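Local structure of lectin-like protein (5ZBT) at residues G97-T103 with F206-A212; N117-G123 with L139-D145. The protein is of unknown function but, through the ERGIC-53-like legume-lectin domain described here, may bind mannose. All coordinates share one frame; numbering follows the deposited sequence.

Contact 1: residues G97-T103 with F206-A212; sequences GMGVWLT and FYLGISA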
loop_
_atom_site.group_PDB
_atom_site.type_symbol
_atom_site.label_atom_id
_atom_site.label_comp_id
_atom_site.label_asym_id
_atom_site.label_seq_id
_atom_site.Cartn_x
_atom_site.Cartn_y
_atom_site.Cartn_z
ATOM N N GLY A 97 -9.864 -2.872 -3.380
ATOM C CA GLY A 97 -8.531 -2.382 -3.670
ATOM C C GLY A 97 -7.659 -2.420 -2.434
ATOM O O GLY A 97 -8.075 -2.862 -1.365
ATOM N N MET A 98 -6.451 -1.902 -2.594
ATOM C CA MET A 98 -5.386 -1.943 -1.604
ATOM C C MET A 98 -4.844 -0.540 -1.397
ATOM O O MET A 98 -4.769 0.244 -2.342
ATOM C CB MET A 98 -4.222 -2.804 -2.083
ATOM C CG MET A 98 -4.080 -4.162 -1.488
ATOM S SD MET A 98 -2.548 -4.832 -2.188
ATOM C CE MET A 98 -1.370 -3.904 -1.208
ATOM N N GLY A 99 -4.412 -0.244 -0.187
ATOM C CA GLY A 99 -3.759 1.022 0.095
ATOM C C GLY A 99 -2.445 0.831 0.816
ATOM O O GLY A 99 -2.321 -0.030 1.691
ATOM N N VAL A 100 -1.460 1.640 0.439
ATOM C CA VAL A 100 -0.240 1.800 1.215
ATOM C C VAL A 100 -0.216 3.231 1.737
ATOM O O VAL A 100 -0.506 4.177 0.998
ATOM C CB VAL A 100 1.013 1.473 0.393
ATOM C CG1 VAL A 100 2.285 1.592 1.292
ATOM C CG2 VAL A 100 0.891 0.087 -0.195
ATOM N N TRP A 101 0.100 3.389 3.008
ATOM C CA TRP A 101 -0.197 4.628 3.699
ATOM C C TRP A 101 1.054 5.158 4.375
ATOM O O TRP A 101 1.798 4.397 4.992
ATOM C CB TRP A 101 -1.301 4.414 4.743
ATOM C CG TRP A 101 -2.631 3.910 4.206
ATOM C CD1 TRP A 101 -2.957 2.617 3.850
ATOM C CD2 TRP A 101 -3.825 4.690 4.019
ATOM N NE1 TRP A 101 -4.275 2.559 3.449
ATOM C CE2 TRP A 101 -4.827 3.816 3.543
ATOM C CE3 TRP A 101 -4.141 6.051 4.211
ATOM C CZ2 TRP A 101 -6.121 4.258 3.251
ATOM C CZ3 TRP A 101 -5.433 6.485 3.923
ATOM C CH2 TRP A 101 -6.403 5.586 3.448
ATOM N N LEU A 102 1.276 6.464 4.267
ATOM C CA LEU A 102 2.372 7.143 4.966
ATOM C C LEU A 102 1.720 8.288 5.733
ATOM O O LEU A 102 1.390 9.326 5.144
ATOM C CB LEU A 102 3.447 7.630 3.997
ATOM C CG LEU A 102 4.249 6.535 3.242
ATOM C CD1 LEU A 102 3.459 5.880 2.097
ATOM C CD2 LEU A 102 5.568 7.074 2.699
ATOM N N THR A 103 1.486 8.086 7.030
ATOM C CA THR A 103 0.625 8.987 7.783
ATOM C C THR A 103 1.262 9.431 9.088
ATOM O O THR A 103 2.141 8.767 9.649
ATOM C CB THR A 103 -0.747 8.360 8.091
ATOM O OG1 THR A 103 -0.579 7.074 8.719
ATOM C CG2 THR A 103 -1.560 8.242 6.808
ATOM N N PHE A 206 6.670 9.230 9.479
ATOM C CA PHE A 206 5.398 8.563 9.225
ATOM C C PHE A 206 5.375 7.142 9.784
ATOM O O PHE A 206 6.407 6.498 9.990
ATOM C CB PHE A 206 5.076 8.526 7.717
ATOM C CG PHE A 206 6.079 7.743 6.890
ATOM C CD1 PHE A 206 7.156 8.385 6.277
ATOM C CD2 PHE A 206 5.945 6.378 6.718
ATOM C CE1 PHE A 206 8.075 7.676 5.510
ATOM C CE2 PHE A 206 6.864 5.663 5.956
ATOM C CZ PHE A 206 7.925 6.314 5.347
ATOM N N TYR A 207 4.159 6.658 10.002
ATOM C CA TYR A 207 3.900 5.236 10.145
ATOM C C TYR A 207 3.525 4.649 8.791
ATOM O O TYR A 207 2.731 5.234 8.046
ATOM C CB TYR A 207 2.756 4.979 11.116
ATOM C CG TYR A 207 2.939 5.475 12.536
ATOM C CD1 TYR A 207 3.488 4.646 13.513
ATOM C CD2 TYR A 207 2.493 6.735 12.915
ATOM C CE1 TYR A 207 3.625 5.070 14.825
ATOM C CE2 TYR A 207 2.623 7.169 14.216
ATOM C CZ TYR A 207 3.189 6.330 15.171
ATOM O OH TYR A 207 3.312 6.753 16.469
ATOM N N LEU A 208 4.063 3.473 8.491
ATOM C CA LEU A 208 3.749 2.784 7.250
ATOM C C LEU A 208 2.568 1.849 7.488
ATOM O O LEU A 208 2.620 0.980 8.371
ATOM C CB LEU A 208 4.958 2.004 6.736
ATOM C CG LEU A 208 4.692 1.313 5.396
ATOM C CD1 LEU A 208 4.430 2.365 4.311
ATOM C CD2 LEU A 208 5.843 0.434 5.012
ATOM N N GLY A 209 1.504 2.022 6.712
ATOM C CA GLY A 209 0.339 1.166 6.805
ATOM C C GLY A 209 0.053 0.448 5.498
ATOM O O GLY A 209 0.411 0.921 4.415
ATOM N N ILE A 210 -0.590 -0.708 5.609
ATOM C CA ILE A 210 -1.132 -1.430 4.467
ATOM C C ILE A 210 -2.577 -1.768 4.794
ATOM O O ILE A 210 -2.895 -2.112 5.939
ATOM C CB ILE A 210 -0.320 -2.708 4.145
ATOM C CG1 ILE A 210 1.142 -2.359 3.874
ATOM C CG2 ILE A 210 -0.913 -3.473 2.928
ATOM C CD1 ILE A 210 2.060 -3.552 3.863
ATOM N N SER A 211 -3.456 -1.645 3.801
ATOM C CA SER A 211 -4.876 -1.908 3.992
ATOM C C SER A 211 -5.471 -2.443 2.700
ATOM O O SER A 211 -4.885 -2.312 1.618
ATOM C CB SER A 211 -5.630 -0.651 4.410
ATOM O OG SER A 211 -5.765 0.215 3.303
ATOM N N ALA A 212 -6.662 -3.032 2.819
ATOM C CA ALA A 212 -7.356 -3.492 1.630
ATOM C C ALA A 212 -8.818 -3.723 1.958
ATOM O O ALA A 212 -9.182 -3.995 3.103
ATOM C CB ALA A 212 -6.734 -4.779 1.056
HETATM O O HOH W 1 0.013 4.455 8.016
#
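Two adjoining strands of the legume-lectin-like beta sandwich, 97-103 and 207-212, pair here; the axes of these segments come within 4.4 Å, with N-to-C directions 168° apart, nearly antiparallel. Paired N-H and C=O groups at Gly99 with Ser211, Trp101 with Gly209 and Thr103 with Tyr207 set the register, the longest of these bonds being Thr103 N to Tyr207 O at 3.3 Å. On the face carrying Trp101, Thr103, Tyr207 and Ser211, chi1 -60° sets the indole beside its own backbone N and carries NE1 along the strand to Ser211 OG, to which it donates at 2.8 Å; the oxygen lies 15° out of the ring plane. That hydroxyl also bonds Phe113 O, tying the indole to a loop. Farther along, one water donates to both Thr103 OG1 and Tyr207 O, each at 2.8 Å, and Thr103 OG1 is also bonded to Glu105 O. The face of Met98, Val100, Leu102, Leu208, Ile210 and Ala212 is apolar. Val100 CG1 meets Leu208 CD1 at 3.8 Å; at the end of the pairing Leu102 CD2 sits over the Phe206 ring, 3.7 Å from its centroid (CH-pi). This face packs on the opposed sheet, Met98, Val100 and Ile210 against Leu84 and Val100 also against Leu171 and Ile173; strand 122-127 continues the sheet beyond 97-103.

Contact 2: residues N117-G123 with L139-D145; sequences NIYKGIG and LKNDGVD
With chi1 65° placing its CG between the backbone N and the carbonyl carbon, Tyr119 turns its ring back over Asn141, whose own chi1 of -169° runs its side chain out beneath that ring and on to Val144. Asn141 CB lies over one ring face, 3.6 Å from the centroid and offset toward the rim, in a CH-pi contact; the amide plane stands 86° from the ring. The phenol OH donates to Leu139 O at 2.6 Å, from above the carbonyl plane. Gly123 N reaches the same oxygen from the opposite face at 3.0 Å, so two donors grip it. Gly123 with Leu139 and Gly121 with Asn141 are the hydrogen-bonded pairs of the ladder. Asn141 OD1 accepts from Val144 N at 3.0 Å, an Asx motif, and ND2 donates to Val144 O at 2.8 Å. These two bonds hold the chain at 141-144 in a tight turn, and Gly143 N donates to Tyr119 O at 2.9 Å. Beyond it, Asn117 ND2 makes a weak bond to Asp145 OD1, which also accepts from Leu147 N. Ile118 CG1 packs on Asp145 CA at 3.6 Å. The contact lies at the end of the hairpin 122-127/135-142 away from its connecting loop, flanked by strand 97-103 beside 122-127 and strand 153-158 beside 135-142.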
loop_
_atom_site.group_PDB
_atom_site.type_symbol
_atom_site.label_atom_id
_atom_site.label_comp_id
_atom_site.label_asym_id
_atom_site.label_seq_id
_atom_site.Cartn_x
_atom_site.Cartn_y
_atom_site.Cartn_z
ATOM N N ASN A 117 -11.423 7.956 6.419
ATOM C CA ASN A 117 -11.341 8.973 5.376
ATOM C C ASN A 117 -10.656 10.261 5.829
ATOM O O ASN A 117 -10.285 11.075 4.979
ATOM C CB ASN A 117 -12.746 9.289 4.835
ATOM C CG ASN A 117 -13.772 9.481 5.947
ATOM O OD1 ASN A 117 -13.995 8.590 6.759
ATOM N ND2 ASN A 117 -14.389 10.646 5.989
ATOM N N ILE A 118 -10.463 10.473 7.123
ATOM C CA ILE A 118 -9.720 11.626 7.633
ATOM C C ILE A 118 -8.367 11.135 8.123
ATOM O O ILE A 118 -8.303 10.201 8.930
ATOM C CB ILE A 118 -10.483 12.345 8.755
ATOM C CG1 ILE A 118 -11.815 12.871 8.211
ATOM C CG2 ILE A 118 -9.638 13.460 9.305
ATOM C CD1 ILE A 118 -12.787 13.324 9.257
ATOM N N TYR A 119 -7.291 11.742 7.614
ATOM C CA TYR A 119 -5.921 11.345 7.944
ATOM C C TYR A 119 -4.981 12.465 7.515
ATOM O O TYR A 119 -5.354 13.345 6.735
ATOM C CB TYR A 119 -5.525 10.010 7.269
ATOM C CG TYR A 119 -5.458 10.057 5.756
ATOM C CD1 TYR A 119 -6.601 9.867 4.985
ATOM C CD2 TYR A 119 -4.252 10.282 5.095
ATOM C CE1 TYR A 119 -6.547 9.913 3.587
ATOM C CE2 TYR A 119 -4.185 10.319 3.695
ATOM C CZ TYR A 119 -5.333 10.146 2.949
ATOM O OH TYR A 119 -5.264 10.199 1.571
ATOM N N LYS A 120 -3.754 12.436 8.038
ATOM C CA LYS A 120 -2.735 13.396 7.618
ATOM C C LYS A 120 -1.565 12.627 7.008
ATOM O O LYS A 120 -0.853 11.901 7.705
ATOM C CB LYS A 120 -2.294 14.290 8.776
ATOM C CG LYS A 120 -1.479 15.503 8.326
ATOM C CD LYS A 120 -0.963 16.326 9.522
ATOM C CE LYS A 120 -1.876 17.541 9.800
ATOM N NZ LYS A 120 -2.253 17.743 11.245
ATOM N N GLY A 121 -1.374 12.774 5.715
ATOM C CA GLY A 121 -0.312 12.068 5.037
ATOM C C GLY A 121 -0.739 11.704 3.625
ATOM O O GLY A 121 -1.488 12.439 2.978
ATOM N N ILE A 122 -0.280 10.531 3.199
ATOM C CA ILE A 122 -0.376 10.094 1.814
ATOM C C ILE A 122 -0.992 8.703 1.805
ATOM O O ILE A 122 -0.584 7.833 2.590
ATOM C CB ILE A 122 1.008 10.096 1.121
ATOM C CG1 ILE A 122 1.433 11.517 0.776
ATOM C CG2 ILE A 122 1.033 9.244 -0.138
ATOM C CD1 ILE A 122 2.923 11.745 0.915
ATOM N N GLY A 123 -1.995 8.510 0.959
ATOM C CA GLY A 123 -2.511 7.195 0.637
ATOM C C GLY A 123 -2.207 6.882 -0.819
ATOM O O GLY A 123 -2.467 7.703 -1.708
ATOM N N LEU A 139 -3.358 10.152 -2.960
ATOM C CA LEU A 139 -4.273 11.082 -2.318
ATOM C C LEU A 139 -3.563 11.642 -1.097
ATOM O O LEU A 139 -3.425 10.939 -0.093
ATOM C CB LEU A 139 -5.561 10.375 -1.916
ATOM C CG LEU A 139 -6.798 11.248 -1.776
ATOM C CD1 LEU A 139 -6.881 12.127 -2.969
ATOM C CD2 LEU A 139 -8.022 10.381 -1.721
ATOM N N LYS A 140 -3.107 12.888 -1.178
ATOM C CA LYS A 140 -2.519 13.559 -0.024
ATOM C C LYS A 140 -3.610 14.317 0.716
ATOM O O LYS A 140 -4.381 15.061 0.104
ATOM C CB LYS A 140 -1.400 14.518 -0.431
ATOM C CG LYS A 140 -0.713 15.193 0.744
ATOM C CD LYS A 140 0.619 15.785 0.331
ATOM C CE LYS A 140 1.478 16.129 1.547
ATOM N NZ LYS A 140 0.975 17.351 2.270
ATOM N N ASN A 141 -3.671 14.114 2.026
ATOM C CA ASN A 141 -4.697 14.675 2.888
ATOM C C ASN A 141 -4.038 15.482 4.001
ATOM O O ASN A 141 -2.985 15.099 4.524
ATOM C CB ASN A 141 -5.576 13.555 3.479
ATOM C CG ASN A 141 -6.829 14.081 4.174
ATOM O OD1 ASN A 141 -7.037 15.300 4.299
ATOM N ND2 ASN A 141 -7.688 13.150 4.618
ATOM N N ASP A 142 -4.660 16.602 4.352
ATOM C CA ASP A 142 -4.191 17.487 5.412
ATOM C C ASP A 142 -5.113 17.430 6.634
ATOM O O ASP A 142 -5.373 18.439 7.288
ATOM C CB ASP A 142 -4.069 18.915 4.877
ATOM C CG ASP A 142 -3.321 19.845 5.836
ATOM O OD1 ASP A 142 -2.483 19.336 6.629
ATOM O OD2 ASP A 142 -3.586 21.077 5.805
ATOM N N GLY A 143 -5.647 16.252 6.947
ATOM C CA GLY A 143 -6.551 16.123 8.077
ATOM C C GLY A 143 -8.002 16.510 7.841
ATOM O O GLY A 143 -8.709 16.855 8.795
ATOM N N VAL A 144 -8.492 16.441 6.605
ATOM C CA VAL A 144 -9.883 16.772 6.328
ATOM C C VAL A 144 -10.595 15.546 5.768
ATOM O O VAL A 144 -9.979 14.553 5.373
ATOM C CB VAL A 144 -10.028 17.962 5.356
ATOM C CG1 VAL A 144 -9.155 19.134 5.798
ATOM C CG2 VAL A 144 -9.685 17.523 3.930
ATOM N N ASP A 145 -11.921 15.643 5.725
ATOM C CA ASP A 145 -12.771 14.607 5.148
ATOM C C ASP A 145 -12.680 14.735 3.632
ATOM O O ASP A 145 -13.420 15.489 3.000
ATOM C CB ASP A 145 -14.201 14.755 5.649
ATOM C CG ASP A 145 -15.073 13.560 5.313
ATOM O OD1 ASP A 145 -14.706 12.754 4.425
ATOM O OD2 ASP A 145 -16.139 13.426 5.951
#

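How the contacts relate
Contacts 1 and 2 lie in one seven-stranded antiparallel sheet, their centres about 12 Å apart, across the order 207-213, 97-103, 122-127, 135-142. Along the chain, contact 2 is nested within the loop that contact 1 closes: a local hairpin pairing inside one that joins strands distant in sequence. They touch directly. Leu102 O and Ile122 N, 2.8 Å apart, form a probable hydrogen bond between neighbouring strands, and the Trp101 and Tyr119 rings meet edge-to-face, with CZ3 of Trp101 3.6 Å from CE1 of Tyr119. The centre of contact 1 is about 5 Å from the centre of the chain and that of contact 2 about 15 Å, so contact 2 lies farther out, near the 153-158 edge of the sheet.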